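Local coordinates for protein lipopolysaccharide core heptose(I) kinase WaaP (Pseudomonas aeruginosa, PDB 6DFL) that phosphorylates the first heptose of the lipopolysaccharide inner core with ATP and also acts as a protein-tyrosine kinase that autophosphorylates, at residues W79-R84 and A157-R162; P137-A142 and D180-S185; D163-H168 and L189-T194. All coordinates share one frame; numbering follows the deposited sequence.

Contact 1. Residues W79-R84 and A157-R162; sequences WQAIRR and AGVNHR
Val-159 packs its two methyl groups against one side of helix 76-87, at Ala-81 and Arg-84. Its CG1 branch, held anti to the backbone N (chi1 169°), faces Ala-81 CB at 4.2 Å. The other branch, CG2, lies against the aliphatic start of the arginine, 3.8 Å from Arg-84 CG and almost as close to CB. The two side chains run past each other in opposite directions, so the contact is made flank to flank and the guanidinium takes no part in it. Ala-157 extends this apolar surface, with its CB 4.1 Å from Arg-84 CG.

The polar part gathers at the carbonyl of Ala-157. The chain of Arg-84 leaves the helix extended, then bends at CG and again at CD (chi2 84°, chi3 77°), which folds it round this oxygen. Arg-84 CD and NE both come to 3.1 Å from Ala-157 O, which lies at the edge of the guanidinium and in its plane. Beyond NE the group turns to the chain after strand 193-194, where NH2 makes a weak hydrogen bond to Arg-195 O.

Gly-158, at positive phi, is the C' residue of a Schellman motif that ends helix 137-156; the N of Val-159 bonds back to Met-154 O. The chain then enters strand 159-160, which leads into the His-Arg-Asp catalytic loop of the protein kinase fold. Helix 76-87, by its place after strands 37-41 and 48-53, which probably correspond to those flanking the kinase glycine-rich loop, is probably the counterpart of helix C. It covers this strand and the adjoining strand 193-194, touching Thr-194 through Gln-80, Ala-81 and Arg-84, while Met-154 of helix 137-156 packs on Val-159.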
loop_
_atom_site.group_PDB
_atom_site.type_symbol
_atom_site.label_atom_id
_atom_site.label_comp_id
_atom_site.label_asym_id
_atom_site.label_seq_id
_atom_site.Cartn_x
_atom_site.Cartn_y
_atom_site.Cartn_z
ATOM N N TRP A 79 15.449 11.386 3.653
ATOM C CA TRP A 79 15.480 11.849 5.040
ATOM C C TRP A 79 14.235 12.648 5.394
ATOM O O TRP A 79 13.694 12.493 6.493
ATOM C CB TRP A 79 16.725 12.688 5.302
ATOM C CG TRP A 79 16.656 13.519 6.560
ATOM C CD1 TRP A 79 16.366 14.842 6.647
ATOM C CD2 TRP A 79 16.899 13.071 7.914
ATOM N NE1 TRP A 79 16.416 15.258 7.971
ATOM C CE2 TRP A 79 16.747 14.190 8.761
ATOM C CE3 TRP A 79 17.230 11.835 8.486
ATOM C CZ2 TRP A 79 16.908 14.113 10.140
ATOM C CZ3 TRP A 79 17.393 11.765 9.862
ATOM C CH2 TRP A 79 17.224 12.899 10.672
ATOM N N GLN A 80 13.763 13.499 4.473
ATOM C CA GLN A 80 12.599 14.332 4.739
ATOM C C GLN A 80 11.313 13.519 4.632
ATOM O O GLN A 80 10.338 13.795 5.350
ATOM C CB GLN A 80 12.581 15.526 3.779
ATOM C CG GLN A 80 13.502 16.678 4.152
ATOM C CD GLN A 80 13.609 17.716 3.044
ATOM O OE1 GLN A 80 12.946 17.606 2.006
ATOM N NE2 GLN A 80 14.453 18.731 3.256
ATOM N N ALA A 81 11.272 12.516 3.746
ATOM C CA ALA A 81 10.111 11.629 3.723
ATOM C C ALA A 81 10.006 10.862 5.027
ATOM O O ALA A 81 8.940 10.805 5.649
ATOM C CB ALA A 81 10.182 10.662 2.551
ATOM N N ILE A 82 11.113 10.258 5.457
ATOM C CA ILE A 82 11.108 9.523 6.715
ATOM C C ILE A 82 10.685 10.427 7.853
ATOM O O ILE A 82 9.909 10.029 8.728
ATOM C CB ILE A 82 12.489 8.906 6.972
ATOM C CG1 ILE A 82 12.771 7.812 5.943
ATOM C CG2 ILE A 82 12.586 8.399 8.410
ATOM C CD1 ILE A 82 14.064 7.128 6.207
ATOM N N ARG A 83 11.162 11.668 7.853
ATOM C CA ARG A 83 10.827 12.550 8.963
ATOM C C ARG A 83 9.360 12.957 8.919
ATOM O O ARG A 83 8.693 12.984 9.956
ATOM C CB ARG A 83 11.753 13.761 8.953
ATOM C CG ARG A 83 13.182 13.394 9.362
ATOM C CD ARG A 83 13.511 13.824 10.778
ATOM N NE ARG A 83 14.016 15.194 10.752
ATOM C CZ ARG A 83 14.590 15.814 11.780
ATOM N NH1 ARG A 83 14.737 15.178 12.941
ATOM N NH2 ARG A 83 15.019 17.067 11.642
ATOM N N ARG A 84 8.830 13.257 7.729
ATOM C CA ARG A 84 7.415 13.593 7.648
ATOM C C ARG A 84 6.547 12.395 7.990
ATOM O O ARG A 84 5.546 12.542 8.699
ATOM C CB ARG A 84 7.041 14.132 6.266
ATOM C CG ARG A 84 5.535 14.427 6.121
ATOM C CD ARG A 84 5.120 15.848 6.659
ATOM N NE ARG A 84 5.504 16.884 5.680
ATOM C CZ ARG A 84 6.480 17.764 5.891
ATOM N NH1 ARG A 84 7.108 17.743 7.069
ATOM N NH2 ARG A 84 6.832 18.660 4.954
ATOM N N ALA A 157 -0.065 13.564 4.010
ATOM C CA ALA A 157 0.933 14.215 4.837
ATOM C C ALA A 157 1.959 14.949 3.992
ATOM O O ALA A 157 2.908 15.506 4.548
ATOM C CB ALA A 157 1.588 13.210 5.788
ATOM N N GLY A 158 1.762 15.019 2.677
ATOM C CA GLY A 158 2.655 15.754 1.797
ATOM C C GLY A 158 3.785 14.954 1.164
ATOM O O GLY A 158 4.675 15.554 0.536
ATOM N N VAL A 159 3.760 13.628 1.277
ATOM C CA VAL A 159 4.807 12.765 0.743
ATOM C C VAL A 159 4.227 11.941 -0.390
ATOM O O VAL A 159 3.237 11.227 -0.193
ATOM C CB VAL A 159 5.378 11.839 1.823
ATOM C CG1 VAL A 159 6.266 10.788 1.175
ATOM C CG2 VAL A 159 6.153 12.631 2.826
ATOM N N ASN A 160 4.838 12.023 -1.568
ATOM C CA ASN A 160 4.580 11.057 -2.623
ATOM C C ASN A 160 5.801 10.145 -2.786
ATOM O O ASN A 160 6.955 10.591 -2.732
ATOM C CB ASN A 160 4.205 11.730 -3.952
ATOM C CG ASN A 160 5.316 12.576 -4.520
ATOM O OD1 ASN A 160 5.587 13.651 -4.002
ATOM N ND2 ASN A 160 5.964 12.100 -5.608
ATOM N N HIS A 161 5.536 8.858 -2.967
ATOM C CA HIS A 161 6.592 7.871 -2.850
ATOM C C HIS A 161 7.550 7.935 -4.023
ATOM O O HIS A 161 8.752 8.090 -3.824
ATOM C CB HIS A 161 6.007 6.476 -2.745
ATOM C CG HIS A 161 6.973 5.484 -2.217
ATOM N ND1 HIS A 161 6.740 4.751 -1.075
ATOM C CD2 HIS A 161 8.207 5.136 -2.649
ATOM C CE1 HIS A 161 7.780 3.969 -0.845
ATOM N NE2 HIS A 161 8.687 4.189 -1.779
ATOM N N ARG A 162 7.016 7.808 -5.239
ATOM C CA ARG A 162 7.711 7.789 -6.526
ATOM C C ARG A 162 8.157 6.383 -6.891
ATOM O O ARG A 162 8.344 6.082 -8.067
ATOM C CB ARG A 162 8.893 8.739 -6.566
ATOM C CG ARG A 162 8.476 10.154 -6.720
ATOM C CD ARG A 162 9.554 10.953 -7.349
ATOM N NE ARG A 162 9.527 10.812 -8.805
ATOM C CZ ARG A 162 10.324 11.485 -9.627
ATOM N NH1 ARG A 162 11.206 12.338 -9.126
ATOM N NH2 ARG A 162 10.212 11.327 -10.936
#

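Contact 2. Residues P137-A142 and D180-S185; sequences PRLKRA and DDFRLS
Phe-182 reaches from the loop ahead of strand 184-186 to the first turns of helix 137-156, where its ring meets Leu-139 and Ala-142. Its CB points toward the helix, and CG takes the position between the backbone N and the carbonyl carbon (chi1 66°), which carries the ring out to the helix surface. CD1 comes first, in loose van der Waals contact at 4.5 Å with Leu-139 CD1, which approaches obliquely. One atom further, CE1 presses on the methyl of Ala-142, 3.4 Å from Ala-142 CB. At the tip, CZ lies 3.3 Å from Ala-142 O, with this carbonyl oxygen at the ring edge and near its plane. Deeper along the helix, Leu-143 and Ala-146 also touch the ring, as do Leu-171 and Val-177.

A separate polar contact lies toward the surface, between Arg-138 and Asp-180. A single nitrogen does the work: Arg-138 NH1 stands 2.7 Å from Asp-180 OD2 in a salt bridge and makes a weak hydrogen bond of 2.9 Å to Asp-180 OD1 (N-H...O 146°). The carboxylate carbon lies in the guanidinium plane, but the two flat groups are turned 35° from each other.

The contact packs the start of helix 137-156, probably the counterpart of kinase helix E, against the approach to strand 184-186 of the three-stranded sheet with 120-122 and 169-172. Lys-140 NZ forms salt bridges to Asp-223 and to an acidic side chain of a second protein chain, which Arg-141 also binds; Arg-138 NH2 has a weak, long ion pair to the same chain. The chemistry is thus threefold: apolar contact with Leu-139 and Ala-142, an aromatic edge whose partial positive charge suits the carbonyl oxygen, and a solvent-accessible ion pair at the surface, probably tempered by water.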
loop_
_atom_site.group_PDB
_atom_site.type_symbol
_atom_site.label_atom_id
_atom_site.label_comp_id
_atom_site.label_asym_id
_atom_site.label_seq_id
_atom_site.Cartn_x
_atom_site.Cartn_y
_atom_site.Cartn_z
ATOM N N PRO A 137 -9.795 -14.707 2.667
ATOM C CA PRO A 137 -10.341 -13.434 2.168
ATOM C C PRO A 137 -10.164 -12.282 3.137
ATOM O O PRO A 137 -9.752 -11.194 2.723
ATOM C CB PRO A 137 -11.819 -13.764 1.929
ATOM C CG PRO A 137 -11.837 -15.235 1.685
ATOM C CD PRO A 137 -10.777 -15.800 2.589
ATOM N N ARG A 138 -10.432 -12.492 4.424
ATOM C CA ARG A 138 -10.360 -11.370 5.356
ATOM C C ARG A 138 -8.928 -10.866 5.503
ATOM O O ARG A 138 -8.695 -9.652 5.531
ATOM C CB ARG A 138 -10.953 -11.759 6.709
ATOM C CG ARG A 138 -12.051 -10.801 7.167
ATOM C CD ARG A 138 -12.738 -11.240 8.461
ATOM N NE ARG A 138 -11.916 -10.968 9.635
ATOM C CZ ARG A 138 -11.253 -11.898 10.314
ATOM N NH1 ARG A 138 -10.522 -11.558 11.371
ATOM N NH2 ARG A 138 -11.326 -13.171 9.937
ATOM N N LEU A 139 -7.954 -11.778 5.580
ATOM C CA LEU A 139 -6.559 -11.349 5.569
ATOM C C LEU A 139 -6.253 -10.522 4.328
ATOM O O LEU A 139 -5.623 -9.460 4.410
ATOM C CB LEU A 139 -5.622 -12.549 5.626
ATOM C CG LEU A 139 -4.172 -12.071 5.629
ATOM C CD1 LEU A 139 -3.954 -11.115 6.796
ATOM C CD2 LEU A 139 -3.223 -13.241 5.719
ATOM N N LYS A 140 -6.706 -10.991 3.171
ATOM C CA LYS A 140 -6.461 -10.277 1.929
ATOM C C LYS A 140 -6.990 -8.854 2.016
ATOM O O LYS A 140 -6.241 -7.883 1.865
ATOM C CB LYS A 140 -7.106 -11.037 0.776
ATOM C CG LYS A 140 -6.881 -10.429 -0.578
ATOM C CD LYS A 140 -7.670 -11.209 -1.592
ATOM C CE LYS A 140 -7.462 -10.661 -2.972
ATOM N NZ LYS A 140 -8.504 -11.242 -3.862
ATOM N N ARG A 141 -8.283 -8.709 2.313
ATOM C CA ARG A 141 -8.894 -7.383 2.324
ATOM C C ARG A 141 -8.268 -6.480 3.388
ATOM O O ARG A 141 -8.057 -5.285 3.156
ATOM C CB ARG A 141 -10.400 -7.523 2.508
ATOM C CG ARG A 141 -11.086 -8.221 1.326
ATOM C CD ARG A 141 -12.605 -8.228 1.512
ATOM N NE ARG A 141 -13.093 -9.416 2.205
ATOM C CZ ARG A 141 -13.669 -10.447 1.595
ATOM N NH1 ARG A 141 -13.828 -10.450 0.274
ATOM N NH2 ARG A 141 -14.092 -11.475 2.314
ATOM N N ALA A 142 -7.908 -7.039 4.538
ATOM C CA ALA A 142 -7.228 -6.232 5.544
ATOM C C ALA A 142 -5.902 -5.679 5.026
ATOM O O ALA A 142 -5.552 -4.530 5.329
ATOM C CB ALA A 142 -7.005 -7.057 6.806
ATOM N N ASP A 180 -6.637 -9.787 11.927
ATOM C CA ASP A 180 -6.937 -8.880 13.021
ATOM C C ASP A 180 -5.691 -8.261 13.604
ATOM O O ASP A 180 -5.787 -7.262 14.326
ATOM C CB ASP A 180 -7.716 -9.608 14.118
ATOM C CG ASP A 180 -9.047 -10.108 13.626
ATOM O OD1 ASP A 180 -9.764 -9.311 12.984
ATOM O OD2 ASP A 180 -9.361 -11.299 13.840
ATOM N N ASP A 181 -4.531 -8.807 13.273
ATOM C CA ASP A 181 -3.288 -8.375 13.893
ATOM C C ASP A 181 -2.154 -8.555 12.880
ATOM O O ASP A 181 -1.737 -9.685 12.600
ATOM C CB ASP A 181 -3.045 -9.166 15.166
ATOM C CG ASP A 181 -2.051 -8.499 16.068
ATOM O OD1 ASP A 181 -2.393 -7.418 16.608
ATOM O OD2 ASP A 181 -0.931 -9.047 16.231
ATOM N N PHE A 182 -1.683 -7.433 12.329
ATOM C CA PHE A 182 -0.518 -7.364 11.449
ATOM C C PHE A 182 -0.122 -5.903 11.297
ATOM O O PHE A 182 -0.976 -5.014 11.350
ATOM C CB PHE A 182 -0.799 -7.974 10.071
ATOM C CG PHE A 182 -1.814 -7.217 9.263
ATOM C CD1 PHE A 182 -3.162 -7.537 9.341
ATOM C CD2 PHE A 182 -1.424 -6.197 8.411
ATOM C CE1 PHE A 182 -4.113 -6.849 8.591
ATOM C CE2 PHE A 182 -2.373 -5.494 7.655
ATOM C CZ PHE A 182 -3.722 -5.825 7.749
ATOM N N ARG A 183 1.173 -5.655 11.098
ATOM C CA ARG A 183 1.631 -4.293 10.864
ATOM C C ARG A 183 2.513 -4.219 9.624
ATOM O O ARG A 183 3.310 -5.124 9.348
ATOM C CB ARG A 183 2.379 -3.730 12.073
ATOM C CG ARG A 183 3.578 -4.515 12.500
ATOM C CD ARG A 183 4.135 -3.951 13.787
ATOM N NE ARG A 183 5.359 -4.639 14.170
ATOM C CZ ARG A 183 6.575 -4.113 14.079
ATOM N NH1 ARG A 183 6.739 -2.876 13.619
ATOM N NH2 ARG A 183 7.629 -4.828 14.450
ATOM N N LEU A 184 2.342 -3.135 8.876
ATOM C CA LEU A 184 3.103 -2.842 7.683
ATOM C C LEU A 184 4.110 -1.737 7.975
ATOM O O LEU A 184 3.971 -0.985 8.940
ATOM C CB LEU A 184 2.179 -2.437 6.534
ATOM C CG LEU A 184 1.204 -3.526 6.086
ATOM C CD1 LEU A 184 0.414 -3.090 4.876
ATOM C CD2 LEU A 184 1.929 -4.841 5.801
ATOM N N SER A 185 5.171 -1.693 7.162
ATOM C CA SER A 185 6.051 -0.539 7.071
ATOM C C SER A 185 6.307 -0.254 5.602
ATOM O O SER A 185 6.512 -1.182 4.808
ATOM C CB SER A 185 7.375 -0.768 7.787
ATOM O OG SER A 185 7.165 -1.091 9.139
#

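Contact 3. Residues D163-H168 and L189-T194; sequences DCYICH and LHRAQT
Asp-163 is gripped side-on by Arg-191, one nitrogen to each carboxylate oxygen. Arg-191 NE bonds to Asp-163 OD2 at 3.1 Å, almost straight (172°) and on the syn side. Arg-191 NH2 reaches Asp-163 OD1 at 2.8 Å from above the carboxylate plane. A twist of 30° between the two flat groups accounts for this uneven fit. OD2 is approached by a carbon as well: His-190 CE1 lies 3.1 Å from Asp-163 OD2, its ring nearly parallel to the carboxylate. The ring's polar bond goes elsewhere, from ND1 to Asp-188 OD1.

Asp-163, the active-site residue by similarity, closes the His-Arg-Asp sequence of the kinase catalytic loop, while Asp-188, Leu-189 and His-190 probably take the place of the kinase Asp-Phe-Gly motif, whose aspartate binds magnesium. A type I turn from Leu-189 to Ala-192 brings Arg-191 round to the aspartate, and a bend at chi3 (-67°) turns its NE and NH2 to the carboxylate.

Tyr-165 and His-168 secure Asp-163 from within its own loop. Tyr-165 OH gives Asp-163 OD1 a weak hydrogen bond, and His-168 ND1 donates to Asp-163 O at 2.7 Å, in the carbonyl plane. Packing thins beyond the carboxylate: Tyr-165 OH is 4.3 Å from Arg-191 NH2, and both of these side chains are partly exposed. Ile-166 takes no part in the contact and touches the acyl-phosphopantetheine ligand.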
loop_
_atom_site.group_PDB
_atom_site.type_symbol
_atom_site.label_atom_id
_atom_site.label_comp_id
_atom_site.label_asym_id
_atom_site.label_seq_id
_atom_site.Cartn_x
_atom_site.Cartn_y
_atom_site.Cartn_z
ATOM N N ASP A 163 8.272 5.505 -5.906
ATOM C CA ASP A 163 8.428 4.076 -6.114
ATOM C C ASP A 163 7.431 3.301 -5.268
ATOM O O ASP A 163 7.786 2.430 -4.465
ATOM C CB ASP A 163 9.865 3.694 -5.800
ATOM C CG ASP A 163 10.827 4.315 -6.774
ATOM O OD1 ASP A 163 10.703 4.015 -7.976
ATOM O OD2 ASP A 163 11.659 5.130 -6.352
ATOM N N CYS A 164 6.148 3.620 -5.457
ATOM C CA CYS A 164 5.061 3.063 -4.662
ATOM C C CYS A 164 4.640 1.725 -5.257
ATOM O O CYS A 164 3.770 1.641 -6.122
ATOM C CB CYS A 164 3.904 4.045 -4.612
ATOM S SG CYS A 164 2.871 3.750 -3.229
ATOM N N TYR A 165 5.307 0.664 -4.823
ATOM C CA TYR A 165 5.001 -0.680 -5.280
ATOM C C TYR A 165 4.769 -1.546 -4.065
ATOM O O TYR A 165 5.273 -1.258 -2.974
ATOM C CB TYR A 165 6.133 -1.305 -6.112
ATOM C CG TYR A 165 6.875 -0.331 -6.961
ATOM C CD1 TYR A 165 6.218 0.422 -7.922
ATOM C CD2 TYR A 165 8.265 -0.183 -6.838
ATOM C CE1 TYR A 165 6.917 1.329 -8.729
ATOM C CE2 TYR A 165 8.980 0.711 -7.649
ATOM C CZ TYR A 165 8.297 1.459 -8.590
ATOM O OH TYR A 165 8.976 2.355 -9.376
ATOM N N ILE A 166 4.052 -2.650 -4.274
ATOM C CA ILE A 166 3.814 -3.540 -3.146
ATOM C C ILE A 166 5.117 -4.074 -2.573
ATOM O O ILE A 166 5.198 -4.344 -1.374
ATOM C CB ILE A 166 2.826 -4.662 -3.520
ATOM C CG1 ILE A 166 3.232 -5.395 -4.793
ATOM C CG2 ILE A 166 1.431 -4.065 -3.695
ATOM C CD1 ILE A 166 2.367 -6.603 -5.100
ATOM N N CYS A 167 6.184 -4.187 -3.381
ATOM C CA CYS A 167 7.403 -4.705 -2.772
ATOM C C CYS A 167 8.002 -3.722 -1.769
ATOM O O CYS A 167 8.768 -4.136 -0.896
ATOM C CB CYS A 167 8.433 -5.124 -3.831
ATOM S SG CYS A 167 8.997 -3.931 -5.038
ATOM N N HIS A 168 7.647 -2.438 -1.827
ATOM C CA HIS A 168 8.173 -1.488 -0.859
ATOM C C HIS A 168 7.303 -1.365 0.374
ATOM O O HIS A 168 7.426 -0.380 1.118
ATOM C CB HIS A 168 8.390 -0.134 -1.516
ATOM C CG HIS A 168 9.518 -0.148 -2.487
ATOM N ND1 HIS A 168 9.490 0.550 -3.673
ATOM C CD2 HIS A 168 10.695 -0.827 -2.473
ATOM C CE1 HIS A 168 10.612 0.327 -4.337
ATOM N NE2 HIS A 168 11.362 -0.497 -3.626
ATOM N N LEU A 189 12.433 5.129 0.273
ATOM C CA LEU A 189 11.938 6.460 -0.031
ATOM C C LEU A 189 13.007 7.297 -0.724
ATOM O O LEU A 189 12.996 8.527 -0.629
ATOM C CB LEU A 189 11.435 7.107 1.257
ATOM C CG LEU A 189 10.256 6.310 1.833
ATOM C CD1 LEU A 189 10.087 6.497 3.313
ATOM C CD2 LEU A 189 8.990 6.715 1.128
ATOM N N HIS A 190 13.924 6.642 -1.439
ATOM C CA HIS A 190 15.149 7.322 -1.856
ATOM C C HIS A 190 14.866 8.454 -2.837
ATOM O O HIS A 190 15.616 9.436 -2.871
ATOM C CB HIS A 190 16.135 6.308 -2.451
ATOM C CG HIS A 190 15.780 5.883 -3.835
ATOM N ND1 HIS A 190 14.729 5.033 -4.106
ATOM C CD2 HIS A 190 16.290 6.245 -5.031
ATOM C CE1 HIS A 190 14.617 4.873 -5.411
ATOM N NE2 HIS A 190 15.556 5.594 -5.995
ATOM N N ARG A 191 13.775 8.346 -3.607
ATOM C CA ARG A 191 13.248 9.377 -4.502
ATOM C C ARG A 191 11.987 10.083 -3.977
ATOM O O ARG A 191 11.316 10.767 -4.754
ATOM C CB ARG A 191 12.871 8.773 -5.854
ATOM C CG ARG A 191 13.986 8.262 -6.691
ATOM C CD ARG A 191 13.531 8.237 -8.139
ATOM N NE ARG A 191 12.480 7.261 -8.389
ATOM C CZ ARG A 191 11.804 7.183 -9.528
ATOM N NH1 ARG A 191 12.061 8.035 -10.511
ATOM N NH2 ARG A 191 10.865 6.258 -9.675
ATOM N N ALA A 192 11.612 9.887 -2.720
ATOM C CA ALA A 192 10.369 10.458 -2.243
ATOM C C ALA A 192 10.454 11.976 -2.164
ATOM O O ALA A 192 11.458 12.552 -1.725
ATOM C CB ALA A 192 10.000 9.894 -0.863
ATOM N N GLN A 193 9.357 12.617 -2.549
ATOM C CA GLN A 193 9.219 14.062 -2.489
ATOM C C GLN A 193 8.300 14.473 -1.345
ATOM O O GLN A 193 7.174 13.956 -1.208
ATOM C CB GLN A 193 8.688 14.587 -3.809
ATOM C CG GLN A 193 9.581 14.221 -4.937
ATOM C CD GLN A 193 9.004 14.649 -6.240
ATOM O OE1 GLN A 193 7.775 14.800 -6.367
ATOM N NE2 GLN A 193 9.872 14.858 -7.232
ATOM N N THR A 194 8.777 15.433 -0.554
ATOM C CA THR A 194 8.102 15.885 0.644
ATOM C C THR A 194 7.733 17.344 0.486
ATOM O O THR A 194 8.617 18.192 0.296
ATOM C CB THR A 194 8.998 15.715 1.856
ATOM O OG1 THR A 194 9.468 14.369 1.885
ATOM C CG2 THR A 194 8.255 16.063 3.138
#

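Contacts 1 and 3 lie next to each other, with centres 9 Å apart, and share the two-stranded sheet of 159-160 and 193-194, where Asn-160 N probably bonds to Gln-193 O at 3.1 Å. In sequence, contact 1 closes before contact 3 opens, the segments 157-162 and 163-168 running on without a break. Contact 2 lies farther off, its centre about 23 Å and 21 Å from theirs, without touching contact 1, and interleaves with both along the chain. Helix 137-156 links them: contact 2 lies at its start, and its end leads into contact 1. Contacts 1 and 3 thus contain the catalytic loop of the kinase fold, and contact 2 adjoins the partner-chain surface.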